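Local structure of berberine bridge enzyme-like 28 (5D79) at residues P78-P84 / F125-R131; I94-Q98 / T517-C521; I102-T106 / I119-P124. The protein is a secreted FAD-dependent plant oxidoreductase of the berberine bridge enzyme-like family that is involved in adaptation to salt stress. All coordinates share one frame; numbering follows the deposited sequence.

Contact 1 (P78-P84 / F125-R131); sequences PVSIITP and FAVIDLR
Strands 80-82 and 125-129 run parallel, their axes 4.6 Å apart at an angle of 20°, as inner neighbours of the small mixed sheet in the FAD-binding PCMH-type domain. Ile81 pairs with Val127 and Ile82 with Ile128. Four backbone bonds join them: Val79 N to Phe125 O, Val127 N to Ser80 O, Ile82 N to Val127 O (2.8 Å, nearly straight at 174°) and Asp129 N to Ile82 O. Ile81 and Val127 point to one face of the sheet, where Ile81 CG1 lies alongside Val127 CB at 4.0 Å; helix 58-63 covers Ile81 there. At the start of the pair, Pro78 CB sits over one face of the Phe125 ring, 3.4 Å from CE2 and displaced toward the rim. The ring is brought under the proline by chi1 of 71°, which sets CG between the backbone N and the carbonyl carbon. Reducing Phe125 to an alanine would probably take away the ring face that Pro78 CB packs on and open a gap beside Ala120 and His103. Ile128 points to the other face, and past the strand end its CG2 meets Pro84 CG at 4.0 Å, the two side chains crossing at about a right angle. At the end of the strand, Asp129 OD1 accepts from Arg131 N in an Asx turn and also from Arg131 NE, from above the carboxylate plane, while Arg131 NH2 forms a salt bridge with Asp129 OD2 at 2.8 Å.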
# COMPACT_ATOMS: atom_id res chain seq x y z
N PRO A 78 10.07 -20.50 3.60
CA PRO A 78 11.51 -20.20 3.63
C PRO A 78 12.28 -21.19 4.48
O PRO A 78 11.74 -21.77 5.42
CB PRO A 78 11.57 -18.80 4.24
CG PRO A 78 10.38 -18.76 5.15
CD PRO A 78 9.31 -19.56 4.44
N VAL A 79 13.56 -21.38 4.16
CA VAL A 79 14.41 -22.31 4.88
C VAL A 79 15.06 -21.59 6.08
O VAL A 79 15.64 -22.21 6.98
CB VAL A 79 15.46 -22.93 3.92
CG1 VAL A 79 16.46 -21.88 3.48
CG2 VAL A 79 16.12 -24.14 4.53
N SER A 80 14.92 -20.26 6.09
CA SER A 80 15.35 -19.45 7.24
C SER A 80 14.68 -18.06 7.29
O SER A 80 14.36 -17.47 6.25
CB SER A 80 16.89 -19.31 7.25
OG SER A 80 17.39 -18.78 6.04
N ILE A 81 14.46 -17.58 8.51
CA ILE A 81 14.02 -16.21 8.77
C ILE A 81 15.02 -15.53 9.68
O ILE A 81 15.44 -16.10 10.68
CB ILE A 81 12.63 -16.16 9.42
CG1 ILE A 81 11.59 -16.85 8.53
CG2 ILE A 81 12.22 -14.72 9.72
CD1 ILE A 81 10.28 -17.12 9.24
N ILE A 82 15.42 -14.32 9.34
CA ILE A 82 16.31 -13.55 10.19
C ILE A 82 15.60 -12.27 10.64
O ILE A 82 15.05 -11.52 9.82
CB ILE A 82 17.64 -13.20 9.46
CG1 ILE A 82 18.29 -14.45 8.86
CG2 ILE A 82 18.62 -12.52 10.40
CD1 ILE A 82 17.93 -14.71 7.39
N THR A 83 15.57 -12.04 11.95
CA THR A 83 14.98 -10.82 12.52
C THR A 83 16.10 -9.92 13.04
O THR A 83 16.39 -9.93 14.24
CB THR A 83 13.95 -11.12 13.67
OG1 THR A 83 14.60 -11.69 14.82
CG2 THR A 83 12.85 -12.07 13.19
N PRO A 84 16.72 -9.13 12.15
CA PRO A 84 17.84 -8.26 12.50
C PRO A 84 17.50 -7.26 13.62
O PRO A 84 16.34 -6.88 13.74
CB PRO A 84 18.13 -7.52 11.19
CG PRO A 84 16.83 -7.60 10.41
CD PRO A 84 16.28 -8.94 10.75
N PHE A 125 14.40 -19.85 -0.47
CA PHE A 125 14.67 -18.48 -0.05
C PHE A 125 14.74 -18.34 1.47
O PHE A 125 14.41 -19.27 2.20
CB PHE A 125 13.61 -17.53 -0.60
CG PHE A 125 12.26 -17.67 0.05
CD1 PHE A 125 11.42 -18.73 -0.28
CD2 PHE A 125 11.83 -16.75 0.99
CE1 PHE A 125 10.17 -18.86 0.32
CE2 PHE A 125 10.58 -16.88 1.59
CZ PHE A 125 9.75 -17.93 1.25
N ALA A 126 15.16 -17.17 1.92
CA ALA A 126 15.13 -16.82 3.32
C ALA A 126 14.37 -15.50 3.46
O ALA A 126 14.13 -14.82 2.46
CB ALA A 126 16.53 -16.72 3.87
N VAL A 127 13.99 -15.15 4.69
CA VAL A 127 13.24 -13.92 4.95
C VAL A 127 13.99 -12.98 5.88
O VAL A 127 14.41 -13.38 6.95
CB VAL A 127 11.85 -14.22 5.57
CG1 VAL A 127 11.21 -12.95 6.10
CG2 VAL A 127 10.93 -14.89 4.55
N ILE A 128 14.15 -11.73 5.47
CA ILE A 128 14.61 -10.65 6.35
C ILE A 128 13.39 -9.91 6.94
O ILE A 128 12.85 -8.98 6.32
CB ILE A 128 15.52 -9.63 5.60
CG1 ILE A 128 16.57 -10.33 4.75
CG2 ILE A 128 16.18 -8.68 6.58
CD1 ILE A 128 17.34 -9.40 3.86
N ASP A 129 12.96 -10.34 8.13
CA ASP A 129 11.81 -9.73 8.82
C ASP A 129 12.30 -8.54 9.64
O ASP A 129 13.16 -8.70 10.52
CB ASP A 129 11.11 -10.78 9.70
CG ASP A 129 9.76 -10.32 10.25
OD1 ASP A 129 9.66 -9.20 10.81
OD2 ASP A 129 8.78 -11.10 10.15
N LEU A 130 11.75 -7.36 9.37
CA LEU A 130 12.24 -6.11 9.95
C LEU A 130 11.53 -5.70 11.23
O LEU A 130 11.67 -4.57 11.68
CB LEU A 130 12.12 -4.98 8.94
CG LEU A 130 12.94 -5.19 7.67
CD1 LEU A 130 12.59 -4.15 6.63
CD2 LEU A 130 14.41 -5.13 8.00
N ARG A 131 10.79 -6.64 11.81
CA ARG A 131 9.97 -6.37 12.98
C ARG A 131 10.70 -5.72 14.16
O ARG A 131 10.09 -5.03 14.96
CB ARG A 131 9.32 -7.66 13.45
CG ARG A 131 10.28 -8.68 14.05
CD ARG A 131 9.52 -9.93 14.38
NE ARG A 131 8.58 -10.21 13.31
CZ ARG A 131 7.71 -11.22 13.31
NH1 ARG A 131 7.66 -12.06 14.33
NH2 ARG A 131 6.90 -11.39 12.27
O HOH W 1 13.99 -7.57 12.82

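Contact 2 (I94-Q98 / T517-C521); sequences IRCAQ and TDFFC
Gln98 lays its aliphatic CG over one face of the Phe519 ring in a CH-pi contact, 3.7 Å from the centroid and nearest to CD1. The side-chain amide of Gln98 continues across the same ring, stacked on it with the planes 25° apart. Phe519 reaches the helix because its CG stands anti to the backbone N (chi1 177°), which sends the ring out from the loop toward Ala97 and Gln98.

Apolar contacts fill in around this stack. Ala97 CB approaches Phe519 CZ to 3.6 Å, and Ile94 CD1 touches both aromatic residues, lying 4.1 Å from Phe519 CE2 and 4.0 Å from Phe520 CZ. The two phenylalanines also pack on each other: Phe519 CD2 stands 3.5 Å above the centre of the Phe520 ring, a T-shaped contact that presents the pair to the helix as one apolar surface.

The loop itself is held by Asp515, whose carboxylate accepts from the backbone N of Phe519 and of Phe520. On its far side, helix 87-100 is tied to helix 29-36 by the disulfide between Cys96 and Cys34. This is a helix-to-loop apolar interface, joining the FAD-binding domain to the berberine bridge enzyme C-terminal region.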
# COMPACT_ATOMS: atom_id res chain seq x y z
N ILE A 94 22.77 -9.77 3.44
CA ILE A 94 22.99 -9.44 2.03
C ILE A 94 24.31 -9.99 1.51
O ILE A 94 24.36 -10.61 0.45
CB ILE A 94 22.95 -7.89 1.79
CG1 ILE A 94 21.59 -7.30 2.22
CG2 ILE A 94 23.24 -7.56 0.34
CD1 ILE A 94 20.39 -8.18 1.90
N ARG A 95 25.39 -9.76 2.26
CA ARG A 95 26.71 -10.25 1.87
C ARG A 95 26.81 -11.79 1.84
O ARG A 95 27.30 -12.36 0.86
CB ARG A 95 27.78 -9.68 2.79
CG ARG A 95 27.88 -8.17 2.67
CD ARG A 95 29.23 -7.64 3.12
NE ARG A 95 29.20 -6.20 3.34
CZ ARG A 95 29.08 -5.62 4.54
NH1 ARG A 95 28.98 -6.37 5.63
NH2 ARG A 95 29.07 -4.30 4.64
N CYS A 96 26.35 -12.45 2.89
CA CYS A 96 26.39 -13.91 2.96
C CYS A 96 25.50 -14.59 1.93
O CYS A 96 25.86 -15.63 1.39
CB CYS A 96 26.00 -14.40 4.35
SG CYS A 96 27.21 -14.09 5.64
N ALA A 97 24.31 -14.02 1.70
CA ALA A 97 23.36 -14.58 0.74
C ALA A 97 24.00 -14.67 -0.63
O ALA A 97 24.04 -15.74 -1.26
CB ALA A 97 22.08 -13.72 0.68
N GLN A 98 24.53 -13.54 -1.08
CA GLN A 98 25.18 -13.46 -2.37
C GLN A 98 26.38 -14.40 -2.46
O GLN A 98 26.66 -14.95 -3.52
CB GLN A 98 25.60 -12.02 -2.64
CG GLN A 98 24.43 -11.07 -2.62
CD GLN A 98 24.77 -9.70 -3.16
OE1 GLN A 98 25.03 -9.54 -4.35
NE2 GLN A 98 24.75 -8.71 -2.28
N THR A 517 23.87 -7.22 -10.46
CA THR A 517 23.82 -8.66 -10.33
C THR A 517 22.38 -9.14 -10.33
O THR A 517 22.13 -10.34 -10.43
CB THR A 517 24.52 -9.13 -9.05
OG1 THR A 517 24.11 -8.32 -7.94
CG2 THR A 517 26.01 -9.01 -9.22
N ASP A 518 21.45 -8.19 -10.23
CA ASP A 518 20.03 -8.47 -10.05
C ASP A 518 19.79 -9.34 -8.80
O ASP A 518 19.04 -10.32 -8.84
CB ASP A 518 19.48 -9.15 -11.31
CG ASP A 518 17.96 -9.16 -11.36
OD1 ASP A 518 17.33 -8.38 -10.61
OD2 ASP A 518 17.39 -9.95 -12.14
N PHE A 519 20.43 -9.00 -7.68
CA PHE A 519 20.23 -9.77 -6.45
C PHE A 519 18.81 -9.60 -5.94
O PHE A 519 18.15 -10.57 -5.57
CB PHE A 519 21.21 -9.37 -5.34
CG PHE A 519 20.97 -10.10 -4.02
CD1 PHE A 519 21.29 -11.46 -3.88
CD2 PHE A 519 20.41 -9.44 -2.93
CE1 PHE A 519 21.07 -12.14 -2.67
CE2 PHE A 519 20.18 -10.12 -1.72
CZ PHE A 519 20.51 -11.46 -1.59
N PHE A 520 18.34 -8.36 -5.90
CA PHE A 520 17.01 -8.09 -5.38
C PHE A 520 15.95 -8.29 -6.46
O PHE A 520 15.69 -7.39 -7.26
CB PHE A 520 16.95 -6.67 -4.80
CG PHE A 520 17.87 -6.49 -3.63
CD1 PHE A 520 17.50 -6.93 -2.38
CD2 PHE A 520 19.12 -5.90 -3.80
CE1 PHE A 520 18.34 -6.77 -1.30
CE2 PHE A 520 19.97 -5.75 -2.72
CZ PHE A 520 19.58 -6.18 -1.47
N CYS A 521 15.35 -9.48 -6.47
CA CYS A 521 14.36 -9.84 -7.48
C CYS A 521 13.22 -10.67 -6.88
O CYS A 521 13.44 -11.50 -6.01
CB CYS A 521 15.02 -10.61 -8.64
SG CYS A 521 15.51 -12.35 -8.31

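Contact 3 (I102-T106 / I119-P124); sequences IHVRT and IAYNKP. With FAD (flavin-adenine dinucleotide), chain E.
A side-chain contact between an edge strand and the loop that returns from it joins 102-106 to 119-124, within the FAD-binding domain. The contact is carried by the side chains of His103 and Arg105 on strand 103-107, which both point toward the loop. Lys123 crosses His103 at about a right angle and puts its CE over one face of the imidazole, 3.5 Å from CD2 and 3.7 Å from the ring centroid, a CH-pi contact; the rest of its chain is extended. His103 CG is anti to the backbone N (chi1 180°), which carries the ring out from the strand to meet this methylene. Ala120 CB comes to the edge of the same imidazole, 3.8 Å from CD2, and also lies over one face of the Arg105 guanidinium, 3.5 Å from NH2. One methyl group thus fills the corner between two flat polar groups. Those groups meet through a weak hydrogen bond from Arg105 NH2 to His103 NE2, 3.3 Å long, with NH2 near the imidazole plane. The strong partners of Arg105 lie elsewhere: Leu116 O accepts from NH1, and Glu523 forms a salt bridge with NH2. Glu523 also accepts from the backbone N of Tyr121, coupling the arginine to the loop. At the other end of the strand segment, Thr106 O accepts from the ribose hydroxyl O2B of FAD at 2.9 Å, and Thr106 CG2 touches the adenine. Strand 103-107 lies between this loop and helix 87-100, while its other neighbour, strand 125-129, pairs with it through the backbone of Ala126 and Ile128.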
# COMPACT_ATOMS: atom_id res chain seq x y z
N ILE A 102 22.10 -17.61 -1.92
CA ILE A 102 20.82 -17.65 -1.26
C ILE A 102 19.95 -16.45 -1.62
O ILE A 102 20.37 -15.29 -1.55
CB ILE A 102 20.98 -17.73 0.25
CG1 ILE A 102 21.46 -19.13 0.64
CG2 ILE A 102 19.66 -17.45 0.94
CD1 ILE A 102 20.45 -20.21 0.30
N HIS A 103 18.73 -16.76 -2.03
CA HIS A 103 17.73 -15.78 -2.40
C HIS A 103 17.02 -15.29 -1.14
O HIS A 103 16.76 -16.09 -0.25
CB HIS A 103 16.76 -16.42 -3.38
CG HIS A 103 15.67 -15.52 -3.84
ND1 HIS A 103 15.90 -14.23 -4.26
CD2 HIS A 103 14.33 -15.72 -3.96
CE1 HIS A 103 14.75 -13.67 -4.61
NE2 HIS A 103 13.79 -14.56 -4.44
N VAL A 104 16.73 -13.99 -1.04
CA VAL A 104 16.00 -13.49 0.13
C VAL A 104 14.75 -12.71 -0.23
O VAL A 104 14.60 -12.27 -1.37
CB VAL A 104 16.87 -12.58 1.02
CG1 VAL A 104 18.17 -13.28 1.38
CG2 VAL A 104 17.14 -11.26 0.33
N ARG A 105 13.87 -12.56 0.75
CA ARG A 105 12.73 -11.66 0.64
C ARG A 105 12.68 -10.79 1.89
O ARG A 105 12.98 -11.27 2.97
CB ARG A 105 11.43 -12.44 0.49
CG ARG A 105 11.29 -13.17 -0.83
CD ARG A 105 11.27 -12.21 -2.01
NE ARG A 105 11.39 -12.92 -3.27
CZ ARG A 105 10.36 -13.29 -4.03
NH1 ARG A 105 9.12 -13.01 -3.66
NH2 ARG A 105 10.58 -13.94 -5.17
N THR A 106 12.32 -9.52 1.74
CA THR A 106 12.30 -8.60 2.87
C THR A 106 10.88 -8.28 3.33
O THR A 106 10.05 -7.80 2.55
CB THR A 106 13.00 -7.29 2.53
OG1 THR A 106 14.38 -7.54 2.31
CG2 THR A 106 12.85 -6.29 3.67
N ILE A 119 6.97 -15.02 0.57
CA ILE A 119 6.90 -16.12 -0.39
C ILE A 119 7.76 -15.86 -1.61
O ILE A 119 7.66 -14.81 -2.24
CB ILE A 119 5.47 -16.37 -0.92
CG1 ILE A 119 4.45 -16.45 0.22
CG2 ILE A 119 5.44 -17.62 -1.80
CD1 ILE A 119 3.03 -16.57 -0.29
N ALA A 120 8.60 -16.83 -1.95
CA ALA A 120 9.26 -16.87 -3.25
C ALA A 120 8.85 -18.15 -3.94
O ALA A 120 8.74 -19.20 -3.30
CB ALA A 120 10.78 -16.80 -3.10
N TYR A 121 8.60 -18.09 -5.24
CA TYR A 121 8.15 -19.27 -5.96
C TYR A 121 9.27 -19.94 -6.77
O TYR A 121 10.12 -19.26 -7.35
CB TYR A 121 6.98 -18.92 -6.87
CG TYR A 121 5.72 -18.56 -6.11
CD1 TYR A 121 4.95 -19.55 -5.51
CD2 TYR A 121 5.30 -17.24 -5.98
CE1 TYR A 121 3.80 -19.24 -4.82
CE2 TYR A 121 4.15 -16.92 -5.28
CZ TYR A 121 3.40 -17.92 -4.70
OH TYR A 121 2.25 -17.62 -4.00
N ASN A 122 9.28 -21.27 -6.77
CA ASN A 122 10.18 -22.08 -7.60
C ASN A 122 11.68 -21.98 -7.30
O ASN A 122 12.50 -22.47 -8.08
CB ASN A 122 9.94 -21.76 -9.09
CG ASN A 122 8.84 -22.61 -9.70
OD1 ASN A 122 7.68 -22.19 -9.76
ND2 ASN A 122 9.20 -23.80 -10.16
N LYS A 123 12.04 -21.35 -6.18
CA LYS A 123 13.43 -21.33 -5.73
C LYS A 123 13.50 -21.03 -4.23
O LYS A 123 12.88 -20.09 -3.74
CB LYS A 123 14.26 -20.31 -6.52
CG LYS A 123 13.73 -18.87 -6.54
CD LYS A 123 14.59 -17.99 -7.44
CE LYS A 123 14.19 -16.52 -7.41
NZ LYS A 123 15.13 -15.65 -8.19
N PRO A 124 14.26 -21.85 -3.49
CA PRO A 124 14.42 -21.72 -2.03
C PRO A 124 14.90 -20.33 -1.60
O PRO A 124 15.73 -19.71 -2.28
CB PRO A 124 15.47 -22.78 -1.70
CG PRO A 124 15.33 -23.79 -2.80
CD PRO A 124 15.01 -23.00 -4.03
PA FAD E . 5.26 -6.19 3.12
O1A FAD E . 4.64 -7.48 2.65
O2A FAD E . 6.12 -6.36 4.35
O5B FAD E . 6.09 -5.52 1.91
C5B FAD E . 5.54 -5.41 0.60
C4B FAD E . 6.61 -5.29 -0.49
O4B FAD E . 7.55 -4.31 -0.11
C3B FAD E . 7.36 -6.60 -0.68
O3B FAD E . 7.70 -6.80 -2.04
C2B FAD E . 8.60 -6.41 0.17
O2B FAD E . 9.70 -7.17 -0.29
C1B FAD E . 8.82 -4.90 0.11
N9A FAD E . 9.46 -4.33 1.32
C8A FAD E . 8.96 -4.24 2.60
N7A FAD E . 9.89 -3.62 3.37
C5A FAD E . 10.97 -3.31 2.61
C6A FAD E . 12.19 -2.69 2.88
N6A FAD E . 12.39 -2.04 4.02
N1A FAD E . 13.11 -2.52 1.86
C2A FAD E . 12.82 -2.95 0.59
N3A FAD E . 11.61 -3.58 0.33
C4A FAD E . 10.70 -3.75 1.32
N1 FAD E . -2.02 0.92 0.29
C2 FAD E . -2.40 2.23 0.04
O2 FAD E . -1.58 3.04 -0.40
N3 FAD E . -3.70 2.62 0.31
C4 FAD E . -4.63 1.73 0.82
O4 FAD E . -5.75 2.15 1.15
C4X FAD E . -4.24 0.42 1.09
N5 FAD E . -5.10 -0.46 1.72
C5X FAD E . -4.60 -1.64 2.25
C6 FAD E . -5.37 -2.43 3.10
C7 FAD E . -4.85 -3.62 3.63
C7M FAD E . -5.69 -4.47 4.53
C8 FAD E . -3.54 -4.00 3.33
C8M FAD E . -2.97 -5.28 3.86
C9 FAD E . -2.77 -3.21 2.48
C9A FAD E . -3.32 -2.06 1.90
N10 FAD E . -2.57 -1.29 1.02
C10 FAD E . -2.92 0.04 0.85
C1' FAD E . -1.37 -1.86 0.34
C2' FAD E . -0.08 -1.66 1.11
O2' FAD E . 0.23 -0.28 1.14
C3' FAD E . 1.01 -2.45 0.40
O3' FAD E . 0.70 -3.83 0.52
C4' FAD E . 2.37 -2.24 1.03
O4' FAD E . 3.37 -2.53 0.09
C5' FAD E . 2.55 -3.22 2.17
O5' FAD E . 3.64 -2.80 2.95
P FAD E . 4.08 -3.74 4.17
O1P FAD E . 5.42 -3.31 4.71
O2P FAD E . 3.03 -3.74 5.26
O3P FAD E . 4.05 -5.17 3.42

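Contacts 1 and 3 belong to one sheet, their centres 10 Å apart: Ala126 O lies 2.9 Å from Arg105 N and Ile128 N lies 2.8 Å from Arg105 O, probable hydrogen bonds joining strands 125-129 and 103-107. Contact 2 lies beside this sheet; Ile94 CD1 packs on Ile128 CD1 at 3.8 Å, and helix 87-100 leads into contact 3, where Ala97 O is 2.8 Å from Ile102 N. Segment 517-521 also reaches contact 3, with Phe519 CE1 3.4 Å from Ile102 O. Contacts 1 and 3 reach the cofactor, contact 2 does not: Leu130 brings its side chain to about 3 Å from FAD (nearest atoms), beside Thr106, whereas that of Phe520 stays about 7 Å away.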